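Local coordinates for protein alanine racemase (Acinetobacter baumannii, PDB 4QHR) that belongs to the alanine racemase family, whose two-domain fold joins an N-terminal TIM-barrel domain to a separate C-terminal domain rich in beta strands, at residues 13-16 with 17-21; 63-66 with 67-71; 85-88 with 89-93; 99-102 with 103-106; 107-110 with 111-114. All blocks are in the same frame, centred on the assembly; numbering follows the deposited sequence.

Contact 1 of 5, residues 13-16 with 17-21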
loop_
_atom_site.group_PDB
_atom_site.type_symbol
_atom_site.label_atom_id
_atom_site.label_comp_id
_atom_site.label_asym_id
_atom_site.label_seq_id
_atom_site.Cartn_x
_atom_site.Cartn_y
_atom_site.Cartn_z
ATOM N N LEU A 13 -12.601 9.482 16.101
ATOM C CA LEU A 13 -13.473 8.345 15.782
ATOM C C LEU A 13 -14.797 8.414 16.544
ATOM O O LEU A 13 -15.847 8.174 15.957
ATOM C CB LEU A 13 -12.840 6.996 16.118
ATOM C CG LEU A 13 -11.756 6.514 15.188
ATOM C CD1 LEU A 13 -10.888 5.471 15.878
ATOM C CD2 LEU A 13 -12.387 5.914 13.942
ATOM N N GLN A 14 -14.733 8.724 17.843
ATOM C CA GLN A 14 -15.962 8.818 18.656
ATOM C C GLN A 14 -16.834 9.926 18.146
ATOM O O GLN A 14 -18.040 9.828 18.099
ATOM C CB GLN A 14 -15.683 9.082 20.140
ATOM C CG GLN A 14 -14.906 7.983 20.797
ATOM C CD GLN A 14 -14.564 8.271 22.250
ATOM O OE1 GLN A 14 -14.115 9.354 22.610
ATOM N NE2 GLN A 14 -14.754 7.275 23.087
ATOM N N TYR A 15 -16.214 11.018 17.791
ATOM C CA TYR A 15 -16.961 12.175 17.309
ATOM C C TYR A 15 -17.731 11.878 15.994
ATOM O O TYR A 15 -18.877 12.286 15.810
ATOM C CB TYR A 15 -15.972 13.333 17.098
ATOM C CG TYR A 15 -16.597 14.601 16.678
ATOM C CD1 TYR A 15 -16.846 14.872 15.326
ATOM C CD2 TYR A 15 -16.956 15.556 17.623
ATOM C CE1 TYR A 15 -17.434 16.069 14.948
ATOM C CE2 TYR A 15 -17.522 16.747 17.239
ATOM C CZ TYR A 15 -17.761 16.998 15.912
ATOM O OH TYR A 15 -18.326 18.186 15.539
ATOM N N ASN A 16 -17.057 11.208 15.070
ATOM C CA ASN A 16 -17.651 10.911 13.767
ATOM C C ASN A 16 -18.734 9.874 13.919
ATOM O O ASN A 16 -19.740 9.923 13.232
ATOM C CB ASN A 16 -16.540 10.396 12.858
ATOM C CG ASN A 16 -15.463 11.425 12.609
ATOM O OD1 ASN A 16 -15.717 12.647 12.684
ATOM N ND2 ASN A 16 -14.272 10.960 12.272
ATOM N N LEU A 17 -18.545 8.919 14.834
ATOM C CA LEU A 17 -19.617 7.948 15.121
ATOM C C LEU A 17 -20.853 8.690 15.664
ATOM O O LEU A 17 -22.004 8.373 15.292
ATOM C CB LEU A 17 -19.150 6.883 16.094
ATOM C CG LEU A 17 -20.189 5.825 16.477
ATOM C CD1 LEU A 17 -20.849 5.156 15.291
ATOM C CD2 LEU A 17 -19.580 4.787 17.381
ATOM N N ASN A 18 -20.600 9.701 16.495
ATOM C CA ASN A 18 -21.649 10.507 17.036
ATOM C C ASN A 18 -22.329 11.320 15.960
ATOM O O ASN A 18 -23.541 11.557 16.062
ATOM C CB ASN A 18 -21.167 11.401 18.189
ATOM C CG ASN A 18 -22.331 12.080 18.890
ATOM O OD1 ASN A 18 -23.150 11.404 19.529
ATOM N ND2 ASN A 18 -22.446 13.360 18.734
ATOM N N ARG A 19 -21.589 11.745 14.933
ATOM C CA ARG A 19 -22.197 12.357 13.782
ATOM C C ARG A 19 -23.201 11.437 13.088
ATOM O O ARG A 19 -24.302 11.875 12.694
ATOM C CB ARG A 19 -21.169 12.884 12.786
ATOM C CG ARG A 19 -20.289 14.023 13.313
ATOM C CD ARG A 19 -20.974 15.398 13.264
ATOM N NE ARG A 19 -21.242 15.740 11.864
ATOM C CZ ARG A 19 -22.436 15.936 11.312
ATOM N NH1 ARG A 19 -23.582 15.883 12.031
ATOM N NH2 ARG A 19 -22.508 16.251 10.016
ATOM N N VAL A 20 -22.861 10.162 12.955
ATOM C CA VAL A 20 -23.825 9.222 12.391
ATOM C C VAL A 20 -25.122 9.219 13.173
ATOM O O VAL A 20 -26.214 9.252 12.582
ATOM C CB VAL A 20 -23.279 7.754 12.324
ATOM C CG1 VAL A 20 -24.316 6.860 11.653
ATOM C CG2 VAL A 20 -21.946 7.731 11.575
ATOM N N LYS A 21 -24.987 9.120 14.486
ATOM C CA LYS A 21 -26.117 9.171 15.399
ATOM C C LYS A 21 -26.982 10.425 15.269
ATOM O O LYS A 21 -28.212 10.361 15.389
ATOM C CB LYS A 21 -25.654 9.046 16.850
ATOM C CG LYS A 21 -26.823 8.996 17.789
ATOM C CD LYS A 21 -26.433 8.730 19.230
ATOM C CE LYS A 21 -27.688 8.860 20.083
ATOM N NZ LYS A 21 -27.425 8.215 21.387
HETATM O O HOH W 1 -20.129 14.499 17.184
#
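Tyr15 and Arg19 meet in a local contact one turn apart on helix 10-23, the helix that leads into barrel strand 28-32. Regular i to i+4 backbone bonds carry it: Leu17 N donates to Leu13 O at 3.0 Å, Arg19 N to Tyr15 O at 2.9 Å, and Val20 N to Asn16 O at 3.1 Å. Above this scaffold the two long side chains run side by side in the same direction. With its ring swung anti to the backbone nitrogen (chi1 -177°), Tyr15 lays CE1 3.9 Å from Arg19 CG. The guanidinium is turned 63° from the ring; what touches the phenol is the aliphatic part of the arginine, CG and CD. Bends at chi2 and chi3 carry the guanidinium on to the carbonyls of Leu228 and Asp229, while Tyr15 OH reaches Asp229 OD1. A water above the centre of the phenol ring donates to Tyr15 O at 2.9 Å and accepts from Asn18 ND2 at 3.0 Å, giving that carbonyl a second partner. Asn16 OD1 lies at the edge of the same ring, in its plane; the buried amide is satisfied by Lys231 N and Leu214 O. Leu17 and Val20 turn to the other side, against Ile29. This is the pattern of an amphipathic helix flanking a beta/alpha barrel: Leu17 and Val20 toward the strand, Tyr15, Asn16 and Arg19 toward Leu228, Asp229 and Lys231.

Contact 2 of 5, residues 63-66 with 67-71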
loop_
_atom_site.group_PDB
_atom_site.type_symbol
_atom_site.label_atom_id
_atom_site.label_comp_id
_atom_site.label_asym_id
_atom_site.label_seq_id
_atom_site.Cartn_x
_atom_site.Cartn_y
_atom_site.Cartn_z
ATOM N N GLY A 63 -13.812 -10.880 11.253
ATOM C CA GLY A 63 -14.648 -11.054 12.398
ATOM C C GLY A 63 -13.976 -11.798 13.547
ATOM O O GLY A 63 -14.136 -11.418 14.689
ATOM N N LEU A 64 -13.215 -12.838 13.229
ATOM C CA LEU A 64 -12.467 -13.588 14.282
ATOM C C LEU A 64 -11.427 -12.673 14.976
ATOM O O LEU A 64 -11.126 -12.806 16.156
ATOM C CB LEU A 64 -11.775 -14.804 13.644
ATOM C CG LEU A 64 -12.723 -15.968 13.227
ATOM C CD1 LEU A 64 -11.954 -17.034 12.484
ATOM C CD2 LEU A 64 -13.450 -16.582 14.447
ATOM N N GLU A 65 -10.840 -11.751 14.223
ATOM C CA GLU A 65 -9.905 -10.791 14.823
ATOM C C GLU A 65 -10.619 -9.908 15.873
ATOM O O GLU A 65 -10.086 -9.585 16.936
ATOM C CB GLU A 65 -9.282 -9.938 13.723
ATOM C CG GLU A 65 -8.111 -9.127 14.178
ATOM C CD GLU A 65 -7.443 -8.324 13.067
ATOM O OE1 GLU A 65 -8.035 -8.164 11.963
ATOM O OE2 GLU A 65 -6.290 -7.875 13.363
ATOM N N ILE A 66 -11.811 -9.449 15.541
ATOM C CA ILE A 66 -12.599 -8.639 16.473
ATOM C C ILE A 66 -12.833 -9.423 17.778
ATOM O O ILE A 66 -12.713 -8.878 18.898
ATOM C CB ILE A 66 -13.931 -8.245 15.856
ATOM C CG1 ILE A 66 -13.670 -7.226 14.723
ATOM C CG2 ILE A 66 -14.871 -7.681 16.905
ATOM C CD1 ILE A 66 -14.891 -6.849 13.921
ATOM N N ARG A 67 -13.170 -10.687 17.623
ATOM C CA ARG A 67 -13.550 -11.522 18.785
ATOM C C ARG A 67 -12.329 -11.794 19.625
ATOM O O ARG A 67 -12.402 -11.702 20.824
ATOM C CB ARG A 67 -14.185 -12.818 18.336
ATOM C CG ARG A 67 -15.587 -12.660 17.820
ATOM C CD ARG A 67 -16.587 -12.681 18.955
ATOM N NE ARG A 67 -17.946 -12.548 18.413
ATOM C CZ ARG A 67 -18.585 -11.386 18.239
ATOM N NH1 ARG A 67 -18.052 -10.226 18.600
ATOM N NH2 ARG A 67 -19.780 -11.355 17.696
ATOM N N GLU A 68 -11.230 -12.135 18.966
ATOM C CA GLU A 68 -9.915 -12.346 19.613
ATOM C C GLU A 68 -9.485 -11.138 20.410
ATOM O O GLU A 68 -8.818 -11.298 21.455
ATOM C CB GLU A 68 -8.883 -12.681 18.567
ATOM C CG GLU A 68 -7.470 -12.876 19.038
ATOM C CD GLU A 68 -6.609 -13.353 17.887
ATOM O OE1 GLU A 68 -6.542 -12.622 16.852
ATOM O OE2 GLU A 68 -6.046 -14.468 17.978
ATOM N N LEU A 69 -9.879 -9.940 19.957
ATOM C CA LEU A 69 -9.543 -8.710 20.679
ATOM C C LEU A 69 -10.444 -8.428 21.867
ATOM O O LEU A 69 -10.259 -7.406 22.562
ATOM C CB LEU A 69 -9.484 -7.489 19.708
ATOM C CG LEU A 69 -8.326 -7.495 18.719
ATOM C CD1 LEU A 69 -8.491 -6.448 17.605
ATOM C CD2 LEU A 69 -7.032 -7.200 19.468
ATOM N N GLY A 70 -11.416 -9.323 22.119
ATOM C CA GLY A 70 -12.314 -9.205 23.257
ATOM C C GLY A 70 -13.645 -8.567 23.044
ATOM O O GLY A 70 -14.426 -8.439 23.972
ATOM N N PHE A 71 -13.949 -8.180 21.793
ATOM C CA PHE A 71 -15.164 -7.438 21.541
ATOM C C PHE A 71 -16.285 -8.413 21.297
ATOM O O PHE A 71 -16.089 -9.434 20.542
ATOM C CB PHE A 71 -14.936 -6.464 20.361
ATOM C CG PHE A 71 -14.004 -5.361 20.712
ATOM C CD1 PHE A 71 -12.676 -5.539 20.631
ATOM C CD2 PHE A 71 -14.485 -4.174 21.208
ATOM C CE1 PHE A 71 -11.805 -4.530 21.042
ATOM C CE2 PHE A 71 -13.629 -3.156 21.590
ATOM C CZ PHE A 71 -12.304 -3.327 21.499
#
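Ile66 and Phe71 form the tight part of this local contact, where helix 60-68 ends. Their side chains cross at about a right angle, Ile66 CG2 lying 3.7 Å from Phe71 CB. Ile66 O takes the N-H of Phe71 at 3.2 Å, sits near the ring plane at the edge of the phenyl group, and receives a further, weak bond from Leu69 N. Gly70, at phi 96°, reverses the chain, and its N binds Arg67 O at 2.9 Å; the bonds Phe71 N to Ile66 O and Gly70 N to Arg67 O together make a Schellman motif. Arg67 ties the turn down once more, NH1 donating to Phe71 O at 2.9 Å from above the carbonyl plane. The other side is looser: Glu65 CG and Leu69 CD1 are 4.4 Å apart, and Glu65 OE2 and Glu68 OE1 stay 5.9 Å apart. Within the beta-alpha-beta unit, Ile66 packs on Phe55 and Val57 of strand 54-57 and Val75 of strand 75-77, Arg67 also binds the carbonyls of Gln73 and Gln93, and Glu65 and Leu69 rest on Val42 of helix 42-45.

Contact 3 of 5, residues 85-88 with 89-93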
loop_
_atom_site.group_PDB
_atom_site.type_symbol
_atom_site.label_atom_id
_atom_site.label_comp_id
_atom_site.label_asym_id
_atom_site.label_seq_id
_atom_site.Cartn_x
_atom_site.Cartn_y
_atom_site.Cartn_z
ATOM N N ASP A 85 -17.762 -24.607 5.270
ATOM C CA ASP A 85 -17.148 -24.852 6.596
ATOM C C ASP A 85 -17.009 -23.601 7.460
ATOM O O ASP A 85 -16.659 -23.695 8.611
ATOM C CB ASP A 85 -15.831 -25.632 6.473
ATOM C CG ASP A 85 -14.727 -24.857 5.797
ATOM O OD1 ASP A 85 -14.878 -23.676 5.418
ATOM O OD2 ASP A 85 -13.644 -25.497 5.605
ATOM N N GLU A 86 -17.262 -22.423 6.914
ATOM C CA GLU A 86 -17.349 -21.211 7.740
ATOM C C GLU A 86 -18.616 -21.107 8.529
ATOM O O GLU A 86 -18.648 -20.382 9.524
ATOM C CB GLU A 86 -17.199 -19.938 6.888
ATOM C CG GLU A 86 -15.905 -19.828 6.086
ATOM C CD GLU A 86 -15.946 -18.610 5.164
ATOM O OE1 GLU A 86 -16.456 -17.567 5.617
ATOM O OE2 GLU A 86 -15.481 -18.674 4.022
ATOM N N MET A 87 -19.686 -21.798 8.116
ATOM C CA MET A 87 -20.962 -21.694 8.811
ATOM C C MET A 87 -20.938 -22.023 10.317
ATOM O O MET A 87 -21.497 -21.239 11.095
ATOM C CB MET A 87 -22.069 -22.526 8.107
ATOM C CG MET A 87 -22.492 -21.926 6.759
ATOM S SD MET A 87 -23.114 -20.231 6.866
ATOM C CE MET A 87 -24.533 -20.501 7.897
ATOM N N PRO A 88 -20.316 -23.141 10.719
ATOM C CA PRO A 88 -20.299 -23.472 12.168
ATOM C C PRO A 88 -19.589 -22.420 12.976
ATOM O O PRO A 88 -20.005 -22.127 14.112
ATOM C CB PRO A 88 -19.549 -24.821 12.237
ATOM C CG PRO A 88 -19.694 -25.420 10.891
ATOM C CD PRO A 88 -19.777 -24.257 9.904
ATOM N N VAL A 89 -18.528 -21.838 12.397
ATOM C CA VAL A 89 -17.712 -20.808 13.082
ATOM C C VAL A 89 -18.493 -19.500 13.229
ATOM O O VAL A 89 -18.583 -18.932 14.315
ATOM C CB VAL A 89 -16.404 -20.505 12.327
ATOM C CG1 VAL A 89 -15.575 -19.468 13.065
ATOM C CG2 VAL A 89 -15.583 -21.786 12.113
ATOM N N ALA A 90 -19.093 -19.060 12.133
ATOM C CA ALA A 90 -19.997 -17.924 12.149
ATOM C C ALA A 90 -21.090 -18.054 13.191
ATOM O O ALA A 90 -21.338 -17.134 13.947
ATOM C CB ALA A 90 -20.614 -17.697 10.759
ATOM N N ILE A 91 -21.745 -19.199 13.244
ATOM C CA ILE A 91 -22.800 -19.417 14.199
ATOM C C ILE A 91 -22.280 -19.366 15.647
ATOM O O ILE A 91 -22.899 -18.732 16.520
ATOM C CB ILE A 91 -23.516 -20.728 13.880
ATOM C CG1 ILE A 91 -24.352 -20.582 12.590
ATOM C CG2 ILE A 91 -24.379 -21.162 15.005
ATOM C CD1 ILE A 91 -24.661 -21.949 11.964
ATOM N N GLU A 92 -21.129 -19.968 15.880
ATOM C CA GLU A 92 -20.566 -20.099 17.231
ATOM C C GLU A 92 -20.128 -18.729 17.749
ATOM O O GLU A 92 -20.352 -18.385 18.917
ATOM C CB GLU A 92 -19.406 -21.090 17.208
ATOM C CG GLU A 92 -18.509 -21.138 18.444
ATOM C CD GLU A 92 -19.186 -21.700 19.687
ATOM O OE1 GLU A 92 -18.690 -21.356 20.775
ATOM O OE2 GLU A 92 -20.192 -22.470 19.613
ATOM N N GLN A 93 -19.539 -17.947 16.865
ATOM C CA GLN A 93 -19.107 -16.613 17.198
ATOM C C GLN A 93 -20.206 -15.551 17.139
ATOM O O GLN A 93 -19.928 -14.371 17.393
ATOM C CB GLN A 93 -17.992 -16.215 16.240
ATOM C CG GLN A 93 -16.734 -17.083 16.298
ATOM C CD GLN A 93 -15.981 -16.874 17.588
ATOM O OE1 GLN A 93 -16.226 -15.913 18.305
ATOM N NE2 GLN A 93 -15.079 -17.778 17.896
#
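Ala90 N returns to Glu86 O at 3.0 Å with an almost straight N-H...O angle of 177°, the first of three i to i+4 bonds between the segments. Ile91 N to Met87 O follows at 3.0 Å. Glu92 N to Pro88 O has the same length but is more bent, at 146°. Pro88 brings no N-H of its own, yet it lies in the first turn of helix 87-92, where it still supplies an acceptor. This short helix is the crossover of the beta-alpha-beta unit between strands 75-77 and 95-99 of the barrel, and its side chains divide accordingly. Ile91 leans back over the preceding turn: with CG1 beside its backbone N and anti to its carbonyl carbon (chi1 -71°), CG1 comes 3.3 Å from Met87 O. Its terminal CD1 then lies 4.3 Å from Met87 CE, because the methionine chain is folded at each torsion and carries its methyl the same way. Ala90 CB sits 3.5 Å from Glu86 O and faces Phe95 and Cys97 of strand 95-99. Val89 occupies another side, CB 3.6 Å from Glu86 O, with its methyls against Leu60 and Leu64 of helix 60-68. The buried carboxylate of Glu86 leads away from the turn; its OE2 accepts from Phe82 N and from Met1 N of the second subunit, which brings the dimer partner to the beginning of this helix.

Contact 4 of 5, residues 99-102 with 103-106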
loop_
_atom_site.group_PDB
_atom_site.type_symbol
_atom_site.label_atom_id
_atom_site.label_comp_id
_atom_site.label_asym_id
_atom_site.label_seq_id
_atom_site.Cartn_x
_atom_site.Cartn_y
_atom_site.Cartn_z
ATOM N N ILE A 99 -26.408 -13.157 2.765
ATOM C CA ILE A 99 -26.425 -14.081 1.648
ATOM C C ILE A 99 -26.710 -13.287 0.366
ATOM O O ILE A 99 -27.529 -12.362 0.337
ATOM C CB ILE A 99 -27.418 -15.281 1.821
ATOM C CG1 ILE A 99 -28.868 -14.836 1.831
ATOM C CG2 ILE A 99 -27.054 -16.108 3.046
ATOM C CD1 ILE A 99 -29.866 -15.968 1.642
ATOM N N HIS A 100 -25.996 -13.637 -0.689
ATOM C CA HIS A 100 -26.125 -12.917 -1.952
ATOM C C HIS A 100 -26.316 -13.856 -3.167
ATOM O O HIS A 100 -26.557 -13.372 -4.253
ATOM C CB HIS A 100 -24.950 -11.942 -2.171
ATOM C CG HIS A 100 -23.627 -12.625 -2.263
ATOM N ND1 HIS A 100 -23.216 -13.291 -3.400
ATOM C CD2 HIS A 100 -22.633 -12.770 -1.350
ATOM C CE1 HIS A 100 -22.019 -13.801 -3.186
ATOM N NE2 HIS A 100 -21.659 -13.534 -1.937
ATOM N N HIS A 101 -26.229 -15.166 -2.993
ATOM C CA HIS A 101 -26.419 -16.070 -4.119
ATOM C C HIS A 101 -26.822 -17.437 -3.615
ATOM O O HIS A 101 -26.695 -17.749 -2.400
ATOM C CB HIS A 101 -25.189 -16.055 -5.085
ATOM C CG HIS A 101 -23.920 -16.622 -4.510
ATOM N ND1 HIS A 101 -22.914 -17.123 -5.307
ATOM C CD2 HIS A 101 -23.494 -16.779 -3.231
ATOM C CE1 HIS A 101 -21.926 -17.554 -4.547
ATOM N NE2 HIS A 101 -22.258 -17.369 -3.287
ATOM N N GLN A 102 -27.331 -18.249 -4.541
ATOM C CA GLN A 102 -27.965 -19.544 -4.255
ATOM C C GLN A 102 -27.120 -20.477 -3.377
ATOM O O GLN A 102 -27.610 -21.074 -2.429
ATOM C CB GLN A 102 -28.332 -20.232 -5.580
ATOM C CG GLN A 102 -29.235 -21.444 -5.498
ATOM C CD GLN A 102 -30.572 -21.178 -4.830
ATOM O OE1 GLN A 102 -31.162 -20.097 -4.949
ATOM N NE2 GLN A 102 -31.068 -22.187 -4.123
ATOM N N GLN A 103 -25.825 -20.539 -3.668
ATOM C CA GLN A 103 -24.908 -21.361 -2.914
ATOM C C GLN A 103 -25.041 -21.079 -1.415
ATOM O O GLN A 103 -25.129 -21.994 -0.589
ATOM C CB GLN A 103 -23.494 -21.011 -3.399
ATOM C CG GLN A 103 -22.405 -21.587 -2.569
ATOM C CD GLN A 103 -21.086 -21.622 -3.269
ATOM O OE1 GLN A 103 -20.238 -20.716 -3.097
ATOM N NE2 GLN A 103 -20.869 -22.669 -4.045
ATOM N N GLN A 104 -25.027 -19.800 -1.049
ATOM C CA GLN A 104 -25.059 -19.428 0.399
ATOM C C GLN A 104 -26.436 -19.691 0.996
ATOM O O GLN A 104 -26.590 -20.036 2.184
ATOM C CB GLN A 104 -24.705 -17.952 0.570
ATOM C CG GLN A 104 -23.235 -17.611 0.458
ATOM C CD GLN A 104 -23.017 -16.114 0.293
ATOM O OE1 GLN A 104 -23.913 -15.379 -0.138
ATOM N NE2 GLN A 104 -21.823 -15.648 0.625
ATOM N N PHE A 105 -27.442 -19.497 0.172
ATOM C CA PHE A 105 -28.804 -19.840 0.583
ATOM C C PHE A 105 -28.871 -21.287 0.988
ATOM O O PHE A 105 -29.370 -21.602 2.073
ATOM C CB PHE A 105 -29.770 -19.533 -0.536
ATOM C CG PHE A 105 -31.189 -19.952 -0.241
ATOM C CD1 PHE A 105 -31.962 -19.258 0.668
ATOM C CD2 PHE A 105 -31.739 -21.030 -0.883
ATOM C CE1 PHE A 105 -33.288 -19.620 0.904
ATOM C CE2 PHE A 105 -33.043 -21.402 -0.640
ATOM C CZ PHE A 105 -33.827 -20.693 0.253
ATOM N N GLU A 106 -28.325 -22.172 0.144
ATOM C CA GLU A 106 -28.370 -23.617 0.438
ATOM C C GLU A 106 -27.630 -23.932 1.712
ATOM O O GLU A 106 -28.135 -24.687 2.545
ATOM C CB GLU A 106 -27.845 -24.452 -0.756
ATOM C CG GLU A 106 -28.876 -24.455 -1.897
ATOM C CD GLU A 106 -28.302 -24.804 -3.251
ATOM O OE1 GLU A 106 -27.143 -25.269 -3.314
ATOM O OE2 GLU A 106 -29.000 -24.564 -4.272
HETATM O O HOH W 2 -20.341 -18.300 -1.328
#
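His100 N donates to Gln104 OE1 at 2.8 Å, nearly in line with the carbonyl bond (C=O...N 171°), and the same oxygen lies over one face of the His100 ring. The imidazole of His101 is sandwiched: Gln103 CB makes a CH-pi contact on one face, 4.0 Å from the ring centroid, and His100 CE1 lies on the opposite face. A water in the ring plane bridges His101 NE2 (2.9 Å) and Gln103 OE1 (3.0 Å). His101 is the N-cap of helix 102-110, its O accepting from Phe105 N at 3.2 Å and weakly from Gln104 N. Farther along, Gln102 NE2 donates to the anti side of Glu106 OE2 at 3.2 Å, and Ile99 CD1 touches the edge of Phe105 at CD1, 4.0 Å away. Beyond this shell, Ile241 of the second subunit packs on both histidines, while Gln104 NE2 binds the carbonyls of Glu79 and Val81. With a donor on its oxygen and two acceptors on its nitrogen, the buried Gln104 amide has its rotation fixed and pins the strand-to-helix turn with neutral groups.

Contact 5 of 5, residues 107-110 with 111-114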
loop_
_atom_site.group_PDB
_atom_site.type_symbol
_atom_site.label_atom_id
_atom_site.label_comp_id
_atom_site.label_asym_id
_atom_site.label_seq_id
_atom_site.Cartn_x
_atom_site.Cartn_y
_atom_site.Cartn_z
ATOM N N TRP A 107 -26.452 -23.347 1.897
ATOM C CA TRP A 107 -25.688 -23.615 3.132
ATOM C C TRP A 107 -26.397 -23.132 4.410
ATOM O O TRP A 107 -26.327 -23.779 5.467
ATOM C CB TRP A 107 -24.321 -22.974 3.061
ATOM C CG TRP A 107 -23.450 -23.479 1.946
ATOM C CD1 TRP A 107 -23.526 -24.684 1.302
ATOM C CD2 TRP A 107 -22.336 -22.773 1.352
ATOM N NE1 TRP A 107 -22.550 -24.760 0.325
ATOM C CE2 TRP A 107 -21.795 -23.611 0.353
ATOM C CE3 TRP A 107 -21.745 -21.516 1.578
ATOM C CZ2 TRP A 107 -20.693 -23.233 -0.414
ATOM C CZ3 TRP A 107 -20.654 -21.143 0.805
ATOM C CH2 TRP A 107 -20.140 -22.010 -0.168
ATOM N N LEU A 108 -27.056 -21.985 4.318
ATOM C CA LEU A 108 -27.746 -21.384 5.458
ATOM C C LEU A 108 -28.931 -22.245 5.875
ATOM O O LEU A 108 -29.140 -22.523 7.065
ATOM C CB LEU A 108 -28.243 -19.993 5.100
ATOM C CG LEU A 108 -29.018 -19.335 6.232
ATOM C CD1 LEU A 108 -28.112 -19.000 7.441
ATOM C CD2 LEU A 108 -29.678 -18.112 5.705
ATOM N N ILE A 109 -29.738 -22.655 4.915
ATOM C CA ILE A 109 -30.871 -23.571 5.228
ATOM C C ILE A 109 -30.369 -24.859 5.851
ATOM O O ILE A 109 -30.924 -25.352 6.824
ATOM C CB ILE A 109 -31.664 -23.937 3.956
ATOM C CG1 ILE A 109 -32.385 -22.724 3.398
ATOM C CG2 ILE A 109 -32.631 -25.124 4.223
ATOM C CD1 ILE A 109 -33.387 -22.083 4.303
ATOM N N LYS A 110 -29.309 -25.391 5.289
ATOM C CA LYS A 110 -28.643 -26.532 5.858
ATOM C C LYS A 110 -28.336 -26.356 7.333
ATOM O O LYS A 110 -28.517 -27.312 8.081
ATOM C CB LYS A 110 -27.371 -26.857 5.089
ATOM C CG LYS A 110 -26.648 -28.123 5.533
ATOM C CD LYS A 110 -26.080 -28.928 4.352
ATOM C CE LYS A 110 -25.271 -30.142 4.830
ATOM N NZ LYS A 110 -23.883 -29.795 5.271
ATOM N N HIS A 111 -27.864 -25.170 7.750
ATOM C CA HIS A 111 -27.544 -24.888 9.155
ATOM C C HIS A 111 -28.604 -24.046 9.882
ATOM O O HIS A 111 -28.309 -23.414 10.882
ATOM C CB HIS A 111 -26.187 -24.182 9.261
ATOM C CG HIS A 111 -25.053 -25.015 8.768
ATOM N ND1 HIS A 111 -24.702 -25.063 7.439
ATOM C CD2 HIS A 111 -24.231 -25.874 9.410
ATOM C CE1 HIS A 111 -23.689 -25.898 7.284
ATOM N NE2 HIS A 111 -23.380 -26.395 8.465
ATOM N N LYS A 112 -29.844 -24.110 9.437
ATOM C CA LYS A 112 -30.860 -23.197 9.941
ATOM C C LYS A 112 -31.141 -23.315 11.444
ATOM O O LYS A 112 -31.287 -22.315 12.117
ATOM C CB LYS A 112 -32.147 -23.336 9.127
ATOM C CG LYS A 112 -33.001 -24.535 9.473
ATOM C CD LYS A 112 -34.212 -24.578 8.574
ATOM C CE LYS A 112 -34.990 -25.877 8.714
ATOM N NZ LYS A 112 -35.513 -26.268 7.360
ATOM N N GLN A 113 -31.206 -24.528 11.986
ATOM C CA GLN A 113 -31.604 -24.636 13.403
ATOM C C GLN A 113 -30.609 -23.955 14.359
ATOM O O GLN A 113 -31.021 -23.117 15.171
ATOM C CB GLN A 113 -31.967 -26.067 13.786
ATOM C CG GLN A 113 -33.428 -26.335 13.346
ATOM C CD GLN A 113 -33.838 -27.790 13.205
ATOM O OE1 GLN A 113 -34.908 -28.074 12.653
ATOM N NE2 GLN A 113 -33.007 -28.723 13.679
ATOM N N ALA A 114 -29.329 -24.261 14.217
ATOM C CA ALA A 114 -28.297 -23.629 15.043
ATOM C C ALA A 114 -28.208 -22.091 14.821
ATOM O O ALA A 114 -28.114 -21.318 15.756
ATOM C CB ALA A 114 -26.959 -24.286 14.770
HETATM O O HOH W 3 -32.627 -27.483 7.261
HETATM O O HOH W 4 -30.514 -27.018 10.746
#
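The imidazole of His111 offers its edge to Trp107: ND1 donates to Trp107 O at 2.9 Å, nearly straight (167°), with the oxygen close to the ring plane. The Lys110 side chain runs alongside in the same direction, CG 4.1 Å from His111 CE1, and Met87 packs against the ring from helix 87-92. Trp107 O also accepts from His111 N at 3.1 Å, and the two donors arrive from opposite faces of the carbonyl plane. The ND1 bond sets the ring, and the N bond the backbone, where helix 102-110 ends and helix 112-117 starts; His111 is both the first residue after helix 102-110 to leave helical backbone angles and the N-cap of the next helix. Lys112 N bonds to Ile109 O at 3.1 Å from well above the carbonyl plane. Placing CG between the backbone N and carbonyl carbon (chi1 78°) folds the Lys112 chain back along that oxygen. A water donates to Ile109 O at 2.8 Å and accepts weakly from Lys112 NZ. The lysines diverge to separate salt bridges, Lys110 with Glu84 and Lys112 with Glu150.

Overall arrangement
The five contacts follow one another along the N-terminal barrel domain, mostly on the helices that surround its parallel strands, contact 4 starting at the end of strand 95-99. Contact 1 stands apart, its centre about 22 Å from that of contact 2 and about 36 Å from that of contact 5. Contacts 2 and 3, centres about 14 Å apart, join through Leu64 packing on Val89 and Gln93 and a probable hydrogen bond from Arg67 to Gln93 O. Contacts 3 and 5, about 11 Å apart, meet where Met87 and Ile91 touch Leu108 and His111. Contacts 4 and 5 share helix 102-110, with Ile99 against Leu108. Neighbouring helices of contacts 2 to 5 thus pack against one another around the barrel, while contacts 3 and 4 also reach the second subunit.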